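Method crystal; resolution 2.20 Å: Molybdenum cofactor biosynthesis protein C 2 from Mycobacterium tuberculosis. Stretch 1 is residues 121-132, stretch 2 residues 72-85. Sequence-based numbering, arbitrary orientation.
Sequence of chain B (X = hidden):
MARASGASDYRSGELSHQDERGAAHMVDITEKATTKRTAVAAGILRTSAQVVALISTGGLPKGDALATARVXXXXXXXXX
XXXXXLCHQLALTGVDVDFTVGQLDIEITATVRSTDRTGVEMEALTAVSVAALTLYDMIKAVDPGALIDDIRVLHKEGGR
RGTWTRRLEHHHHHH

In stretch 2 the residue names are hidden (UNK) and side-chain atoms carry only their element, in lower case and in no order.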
# COMPACT_ATOMS: atom_id res chain seq x y z
N GLU B 121 -7.91 2.74 -19.40
CA GLU B 121 -8.00 4.20 -19.39
C GLU B 121 -7.91 4.80 -17.98
O GLU B 121 -7.44 5.92 -17.82
CB GLU B 121 -9.23 4.71 -20.15
CG GLU B 121 -10.59 4.38 -19.54
CD GLU B 121 -11.19 3.06 -20.02
OE1 GLU B 121 -12.43 2.95 -20.04
OE2 GLU B 121 -10.43 2.12 -20.35
N MET B 122 -8.32 4.05 -16.96
CA MET B 122 -8.23 4.54 -15.58
C MET B 122 -6.79 4.73 -15.11
O MET B 122 -6.46 5.75 -14.47
CB MET B 122 -9.01 3.65 -14.60
CG MET B 122 -10.55 3.78 -14.71
SD MET B 122 -11.20 5.47 -14.85
CE MET B 122 -10.38 6.32 -13.49
N GLU B 123 -5.95 3.75 -15.41
CA GLU B 123 -4.54 3.83 -15.05
C GLU B 123 -3.84 4.95 -15.81
O GLU B 123 -3.02 5.66 -15.23
CB GLU B 123 -3.81 2.48 -15.22
CG GLU B 123 -4.55 1.41 -16.01
CD GLU B 123 -5.75 0.79 -15.28
OE1 GLU B 123 -5.59 0.31 -14.14
OE2 GLU B 123 -6.84 0.78 -15.87
N ALA B 124 -4.17 5.11 -17.09
CA ALA B 124 -3.65 6.23 -17.87
C ALA B 124 -4.02 7.58 -17.23
O ALA B 124 -3.15 8.46 -17.09
CB ALA B 124 -4.12 6.16 -19.32
N LEU B 125 -5.29 7.74 -16.86
CA LEU B 125 -5.76 8.97 -16.20
C LEU B 125 -5.12 9.20 -14.82
O LEU B 125 -4.80 10.33 -14.46
CB LEU B 125 -7.28 8.94 -16.06
CG LEU B 125 -8.10 9.06 -17.34
CD1 LEU B 125 -9.53 8.57 -17.08
CD2 LEU B 125 -8.11 10.49 -17.88
N THR B 126 -4.94 8.12 -14.07
CA THR B 126 -4.33 8.15 -12.74
C THR B 126 -2.85 8.61 -12.81
O THR B 126 -2.41 9.46 -12.02
CB THR B 126 -4.49 6.77 -12.05
OG1 THR B 126 -5.88 6.51 -11.84
CG2 THR B 126 -3.77 6.70 -10.73
N ALA B 127 -2.12 8.05 -13.77
CA ALA B 127 -0.73 8.42 -14.05
C ALA B 127 -0.62 9.90 -14.41
O ALA B 127 0.19 10.63 -13.84
CB ALA B 127 -0.17 7.55 -15.19
N VAL B 128 -1.45 10.36 -15.34
CA VAL B 128 -1.47 11.77 -15.72
C VAL B 128 -1.76 12.59 -14.48
O VAL B 128 -1.10 13.59 -14.18
CB VAL B 128 -2.54 12.03 -16.80
CG1 VAL B 128 -2.92 13.53 -16.87
CG2 VAL B 128 -2.06 11.55 -18.16
N SER B 129 -2.73 12.13 -13.71
CA SER B 129 -3.18 12.82 -12.54
C SER B 129 -2.10 12.94 -11.49
O SER B 129 -1.83 14.05 -10.99
CB SER B 129 -4.39 12.09 -12.00
OG SER B 129 -4.99 12.87 -10.98
N VAL B 130 -1.44 11.82 -11.15
CA VAL B 130 -0.42 11.87 -10.11
C VAL B 130 0.85 12.59 -10.58
O VAL B 130 1.53 13.25 -9.79
CB VAL B 130 -0.13 10.46 -9.50
CG1 VAL B 130 1.05 10.51 -8.53
CG2 VAL B 130 -1.39 9.95 -8.75
N ALA B 131 1.17 12.48 -11.87
CA ALA B 131 2.29 13.22 -12.46
C ALA B 131 2.08 14.73 -12.38
O ALA B 131 3.03 15.47 -12.13
CB ALA B 131 2.52 12.79 -13.91
N ALA B 132 0.84 15.17 -12.58
CA ALA B 132 0.47 16.59 -12.47
C ALA B 132 0.57 17.07 -11.03
O ALA B 132 1.13 18.13 -10.77
CB ALA B 132 -0.96 16.81 -12.99
N UNK B 72 6.61 9.19 -10.46
CA UNK B 72 5.37 9.18 -9.66
C UNK B 72 4.14 8.72 -10.47
O UNK B 72 3.29 7.96 -9.97
c UNK B 72 5.12 10.56 -9.03
N UNK B 73 4.08 9.17 -11.73
CA UNK B 73 2.99 8.79 -12.66
C UNK B 73 3.02 7.30 -13.01
O UNK B 73 1.97 6.65 -13.11
N UNK B 74 4.22 6.76 -13.16
CA UNK B 74 4.38 5.34 -13.48
C UNK B 74 3.93 4.47 -12.30
O UNK B 74 3.11 3.56 -12.47
c UNK B 74 5.82 5.01 -13.94
c UNK B 74 7.52 5.67 -15.75
c UNK B 74 6.04 5.56 -15.35
c UNK B 74 6.07 3.50 -13.93
N UNK B 75 4.42 4.80 -11.12
CA UNK B 75 4.06 4.07 -9.91
C UNK B 75 2.56 4.15 -9.62
O UNK B 75 1.95 3.16 -9.24
s UNK B 75 7.33 5.03 -7.52
c UNK B 75 4.86 4.59 -8.72
c UNK B 75 6.35 4.22 -8.80
c UNK B 75 6.94 4.00 -6.10
N UNK B 76 1.98 5.32 -9.83
CA UNK B 76 0.55 5.50 -9.57
C UNK B 76 -0.28 4.70 -10.54
O UNK B 76 -1.29 4.13 -10.16
c UNK B 76 0.16 6.98 -9.60
N UNK B 77 0.13 4.65 -11.81
CA UNK B 77 -0.57 3.78 -12.77
C UNK B 77 -0.81 2.38 -12.20
O UNK B 77 -1.90 1.83 -12.33
c UNK B 77 0.19 3.70 -14.08
N UNK B 78 0.23 1.81 -11.59
CA UNK B 78 0.19 0.48 -10.98
C UNK B 78 -0.71 0.45 -9.74
O UNK B 78 -1.29 -0.59 -9.44
n UNK B 78 6.18 -0.28 -10.66
c UNK B 78 1.61 0.00 -10.61
c UNK B 78 3.95 0.31 -11.58
c UNK B 78 2.54 -0.23 -11.82
c UNK B 78 4.83 -0.77 -11.02
N UNK B 79 -0.83 1.58 -9.04
CA UNK B 79 -1.61 1.66 -7.80
C UNK B 79 -3.07 2.02 -8.04
O UNK B 79 -3.83 2.22 -7.09
c UNK B 79 0.70 1.08 -3.44
n UNK B 79 1.92 1.60 -3.32
c UNK B 79 -0.98 2.68 -6.83
n UNK B 79 -0.00 0.79 -2.35
c UNK B 79 0.83 1.10 -5.93
c UNK B 79 0.52 2.49 -6.52
n UNK B 79 0.17 0.84 -4.65
N UNK B 80 -3.48 2.11 -9.30
CA UNK B 80 -4.85 2.50 -9.66
C UNK B 80 -5.93 1.77 -8.86
O UNK B 80 -6.78 2.42 -8.25
o UNK B 80 -4.21 3.29 -11.86
c UNK B 80 -6.57 2.77 -11.53
c UNK B 80 -5.10 2.39 -11.18
N UNK B 81 -5.89 0.44 -8.83
CA UNK B 81 -6.95 -0.31 -8.17
C UNK B 81 -6.96 -0.16 -6.64
O UNK B 81 -7.97 -0.43 -6.00
o UNK B 81 -5.75 -2.43 -8.27
c UNK B 81 -6.95 -1.78 -8.61
N UNK B 82 -5.84 0.31 -6.08
CA UNK B 82 -5.75 0.68 -4.66
C UNK B 82 -6.46 1.99 -4.35
O UNK B 82 -6.95 2.18 -3.25
c UNK B 82 -3.50 -0.44 -4.23
o UNK B 82 -4.09 -1.51 -4.50
o UNK B 82 -2.29 -0.37 -3.94
c UNK B 82 -4.29 0.86 -4.24
N UNK B 83 -6.47 2.91 -5.32
CA UNK B 83 -7.02 4.25 -5.12
C UNK B 83 -8.47 4.37 -5.51
O UNK B 83 -9.24 5.08 -4.85
c UNK B 83 -4.75 5.43 -5.52
c UNK B 83 -6.22 5.29 -5.91
c UNK B 83 -3.94 6.19 -6.59
c UNK B 83 -4.59 6.08 -4.14
N UNK B 84 -8.84 3.71 -6.60
CA UNK B 84 -10.18 3.81 -7.17
C UNK B 84 -10.96 2.55 -6.82
O UNK B 84 -10.71 1.48 -7.38
c UNK B 84 -11.57 4.26 -9.25
c UNK B 84 -9.14 5.05 -9.14
c UNK B 84 -10.16 3.98 -8.71
c UNK B 84 -9.46 6.49 -8.66
N UNK B 85 -11.94 2.68 -5.91
CA UNK B 85 -12.61 1.55 -5.26
C UNK B 85 -13.15 0.50 -6.22
O UNK B 85 -12.96 -0.69 -5.97
c UNK B 85 -13.75 2.23 -4.50
c UNK B 85 -13.20 3.60 -4.19
c UNK B 85 -12.45 3.97 -5.43

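Position 72 has one side-chain carbon, its CB, which points toward stretch 1 and lies 4.1 Å from Val-130 CG1. A single carbon means Ala-72.

Position 73 has no side-chain atoms. Its CA lies 4.0 Å from the CA of Ala-127, and its backbone O is 3.1 Å from Ala-127 CB. An ideal CB here would sit 3.1 Å from Ala-127 O and 3.2 Å from Ala-131 CB, both tight. This is Gly-73.

Position 74 has four carbons, forked at the first, with one arm two carbons long. It points away from stretch 1. This is Ile-74.

Position 75 carries two carbons, a sulfur and a final carbon, unbranched. Its end leads away from stretch 1. A sulfur within an unbranched chain, followed by a terminal carbon, identifies Met-75.

Position 76 has one carbon, pointing toward stretch 1. This CB packs 3.5 Å from Val-130 CG2. It is Ala-76.

Position 77 also has one carbon. Its CB is 4.0 Å from Ala-127 CB, and its backbone O is 3.5 Å from Glu-123 CB. It is Ala-77.

Position 78 has four carbons in a row ending in nitrogen, and points away. This is Lys-78, whose NZ is hydrogen-bonded elsewhere in the structure.

Position 79 has three carbons, a nitrogen, then a carbon bearing two more nitrogens. That guanidinium means Arg-79. It does not touch stretch 1.

Position 80 has one carbon carrying an oxygen and a carbon. The oxygen lies 3.3 Å from Glu-123 CA, and the outer carbon 4.0 Å from Met-122 CB. This is Thr-80. Its OG1 donates a hydrogen bond to Ala-77 O (2.8 Å).

Position 81 has one carbon then one oxygen, with no contact. It is Ser-81.

Position 82 has two carbons, the second carrying two oxygens. This is Asp-82, salt-bridged through OD2 to Arg-79 NE at 2.8 Å.

Position 83 has four carbons, forked at the second. One terminal carbon is 4.2 Å from Thr-126 CG2. It is Leu-83.

Position 84 has four carbons, forked at the first, with one arm two carbons long. The first carbon of that arm lies 4.5 Å from Thr-126 OG1. It is Ile-84.

Position 85 has three carbons closing a ring onto the backbone N. It is Pro-85, without contact.

The helices run roughly antiparallel, at 141°, and their axes approach to 7.4 Å. At Gly-73 the missing side chain permits this closeness; alanine CB atoms pack nearby. No hydrogen bond crosses between the stretches; packing joins them. Thr-126 OG1 instead bonds to Met-122 O (2.8 Å).

Stretch 2 72-85: AGIMAAKRTSDLIP
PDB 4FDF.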